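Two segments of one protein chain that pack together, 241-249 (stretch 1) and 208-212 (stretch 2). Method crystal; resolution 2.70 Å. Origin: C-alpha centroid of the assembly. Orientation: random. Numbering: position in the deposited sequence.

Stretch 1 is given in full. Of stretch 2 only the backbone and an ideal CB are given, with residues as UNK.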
# COMPACT_ATOMS: atom_id res chain seq x y z
N ASP A 241 -8.23 -12.97 10.59
CA ASP A 241 -7.91 -12.23 11.81
C ASP A 241 -8.05 -10.72 11.66
O ASP A 241 -7.78 -9.98 12.60
CB ASP A 241 -6.50 -12.58 12.30
CG ASP A 241 -5.47 -12.50 11.20
OD1 ASP A 241 -5.78 -11.99 10.10
OD2 ASP A 241 -4.33 -12.96 11.44
N VAL A 242 -8.45 -10.27 10.48
CA VAL A 242 -8.84 -8.88 10.30
C VAL A 242 -10.35 -8.77 10.43
O VAL A 242 -10.87 -7.92 11.15
CB VAL A 242 -8.38 -8.32 8.94
CG1 VAL A 242 -9.13 -7.02 8.61
CG2 VAL A 242 -6.87 -8.12 8.95
N PHE A 243 -11.04 -9.66 9.73
CA PHE A 243 -12.48 -9.78 9.85
C PHE A 243 -12.87 -11.20 9.46
O PHE A 243 -12.32 -11.75 8.50
CB PHE A 243 -13.21 -8.76 8.97
CG PHE A 243 -14.70 -8.72 9.17
CD1 PHE A 243 -15.53 -9.63 8.53
CD2 PHE A 243 -15.28 -7.76 9.99
CE1 PHE A 243 -16.90 -9.60 8.71
CE2 PHE A 243 -16.66 -7.72 10.17
CZ PHE A 243 -17.47 -8.63 9.53
N VAL A 244 -13.79 -11.79 10.20
CA VAL A 244 -14.26 -13.13 9.86
C VAL A 244 -15.40 -13.03 8.86
O VAL A 244 -16.57 -12.95 9.23
CB VAL A 244 -14.71 -13.91 11.12
CG1 VAL A 244 -15.24 -15.28 10.73
CG2 VAL A 244 -13.54 -14.04 12.09
N GLN A 245 -15.04 -12.98 7.58
CA GLN A 245 -16.03 -13.02 6.52
C GLN A 245 -16.71 -14.37 6.56
O GLN A 245 -16.13 -15.36 7.00
CB GLN A 245 -15.38 -12.78 5.15
CG GLN A 245 -14.49 -11.54 5.07
CD GLN A 245 -15.27 -10.24 4.97
OE1 GLN A 245 -16.48 -10.20 5.18
NE2 GLN A 245 -14.57 -9.17 4.64
N SER A 246 -17.95 -14.43 6.09
CA SER A 246 -18.71 -15.67 6.12
C SER A 246 -18.03 -16.78 5.33
O SER A 246 -18.05 -17.93 5.73
CB SER A 246 -20.11 -15.43 5.58
OG SER A 246 -20.04 -14.95 4.25
N TYR A 247 -17.43 -16.43 4.21
CA TYR A 247 -16.81 -17.43 3.34
C TYR A 247 -15.63 -18.15 3.98
O TYR A 247 -15.26 -19.23 3.57
CB TYR A 247 -16.47 -16.86 1.96
CG TYR A 247 -15.79 -15.52 1.95
CD1 TYR A 247 -14.44 -15.41 2.18
CD2 TYR A 247 -16.50 -14.37 1.66
CE1 TYR A 247 -13.81 -14.19 2.14
CE2 TYR A 247 -15.87 -13.14 1.63
CZ TYR A 247 -14.53 -13.06 1.87
OH TYR A 247 -13.89 -11.86 1.84
N PHE A 248 -15.01 -17.51 4.96
CA PHE A 248 -13.94 -18.13 5.74
C PHE A 248 -14.47 -19.34 6.51
O PHE A 248 -13.76 -20.31 6.71
CB PHE A 248 -13.33 -17.12 6.71
CG PHE A 248 -12.55 -16.04 6.03
CD1 PHE A 248 -11.97 -16.26 4.80
CD2 PHE A 248 -12.41 -14.80 6.62
CE1 PHE A 248 -11.26 -15.26 4.17
CE2 PHE A 248 -11.70 -13.81 5.99
CZ PHE A 248 -11.12 -14.04 4.77
N ASN A 249 -15.70 -19.22 6.98
CA ASN A 249 -16.37 -20.29 7.72
C ASN A 249 -16.84 -21.48 6.89
O ASN A 249 -17.22 -22.51 7.43
CB ASN A 249 -17.54 -19.71 8.51
CG ASN A 249 -17.08 -18.94 9.72
OD1 ASN A 249 -15.95 -19.10 10.17
ND2 ASN A 249 -17.95 -18.10 10.25
N UNK A 208 -21.06 -7.44 -0.70
CA UNK A 208 -20.93 -8.26 0.49
C UNK A 208 -19.57 -8.92 0.65
O UNK A 208 -19.01 -9.46 -0.31
CB UNK A 208 -22.01 -9.34 0.48
N UNK A 209 -19.03 -8.89 1.86
CA UNK A 209 -17.78 -9.57 2.16
C UNK A 209 -16.57 -8.92 1.53
O UNK A 209 -15.61 -9.59 1.17
CB UNK A 209 -17.86 -11.03 1.70
N UNK A 210 -16.63 -7.60 1.39
CA UNK A 210 -15.54 -6.85 0.76
C UNK A 210 -14.72 -6.07 1.80
O UNK A 210 -15.28 -5.42 2.68
CB UNK A 210 -16.10 -5.89 -0.29
N UNK A 211 -13.40 -6.16 1.69
CA UNK A 211 -12.51 -5.40 2.57
C UNK A 211 -12.28 -4.00 2.01
O UNK A 211 -12.43 -3.78 0.81
CB UNK A 211 -11.18 -6.13 2.75
N UNK A 212 -11.92 -3.07 2.89
CA UNK A 212 -11.64 -1.69 2.49
C UNK A 212 -10.63 -1.64 1.35
O UNK A 212 -9.57 -2.27 1.42
CB UNK A 212 -11.12 -0.88 3.68

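Position 208 has its CA-to-CB bond sideways to stretch 1, and nothing of that stretch lies within 5.5 Å of the ideal CB, so the neighbouring segment sets no requirement here. The backbone does: phi is 93° and psi 136°, a region that residues with a CB enter only with strain. Glycine is strongly indicated, and the deposited residue is Gly208.

At position 209 two arguments converge. Phi and psi of 71° and 32° are left-handed values, which favour glycine and which asparagine or aspartate can sometimes tolerate. The ideal CB, however, falls 2.9 Å from CE2 of Tyr247, too close for nonbonded carbons, so even alanine would collide. The residue is Gly209. Its bare backbone lets stretch 1 come close: OE1 of Gln245 lies 3.3 Å from CA of Gly209, and the hydroxyl OH of Tyr247 donates a hydrogen bond of 2.9 Å to O of Gly209. That carbonyl sits at the edge of the tyrosine ring, near its plane.

The bond from CA to CB at position 210 points away from stretch 1, and the backbone is extended (-106°/134°). Many residues would serve, beta-branched ones among them, since they favour such angles. Ile210 occupies the place, its side chain clear of stretch 1. Its main chain contributes instead: a water donates to O of Ile210 at 3.2 Å and accepts from NE2 of Gln245 at 3.1 Å, linking the two segments.

Position 211 starts out sideways, with its ideal CB 4.9 Å from NE2 of Gln245. Beyond it, Val242, Phe243, Gln245, Tyr247 and Phe248 leave a space bordered largely by carbon. A long apolar side chain is called for; leucine or methionine could fill part of it, while a flat aromatic ring could touch several walls at once. Phe211, with chi1 at -69°, brings its ring into this space. CE1 of Phe211 meets CG1 of Val242 at 4.0 Å and CB of Phe243 at 3.9 Å, while CZ of Phe211 approaches CE2 of Phe248 at 4.2 Å, near the plane of the Phe211 ring. NE2 of Gln245 sits over one face of the ring, 3.3 Å from CZ of Phe211, so the amide meets the ring end-on through its nitrogen.

Position 212 is out of reach of stretch 1, which leaves the choice open. It is Trp212, whose indole stays clear, CG of Trp212 lying 8.0 Å from CG1 of Val242.

Stretch 2 (208-212) GGIFW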
# COMPACT_ATOMS: atom_id res chain seq x y z
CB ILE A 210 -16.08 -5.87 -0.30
CG1 ILE A 210 -16.88 -6.62 -1.36
CG2 ILE A 210 -14.94 -5.11 -0.94
CD1 ILE A 210 -17.38 -5.74 -2.47
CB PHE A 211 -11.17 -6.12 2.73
CG PHE A 211 -11.25 -7.41 3.50
CD1 PHE A 211 -11.21 -7.41 4.89
CD2 PHE A 211 -11.35 -8.63 2.85
CE1 PHE A 211 -11.28 -8.59 5.60
CE2 PHE A 211 -11.43 -9.82 3.56
CZ PHE A 211 -11.39 -9.80 4.94
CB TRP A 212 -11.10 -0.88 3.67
CG TRP A 212 -12.08 -0.64 4.77
CD1 TRP A 212 -13.37 -1.08 4.83
CD2 TRP A 212 -11.85 0.10 5.97
NE1 TRP A 212 -13.96 -0.67 6.01
CE2 TRP A 212 -13.05 0.07 6.72
CE3 TRP A 212 -10.75 0.79 6.49
CZ2 TRP A 212 -13.17 0.70 7.96
CZ3 TRP A 212 -10.88 1.41 7.72
CH2 TRP A 212 -12.08 1.36 8.44
O HOH W 1 -16.40 -6.82 5.32
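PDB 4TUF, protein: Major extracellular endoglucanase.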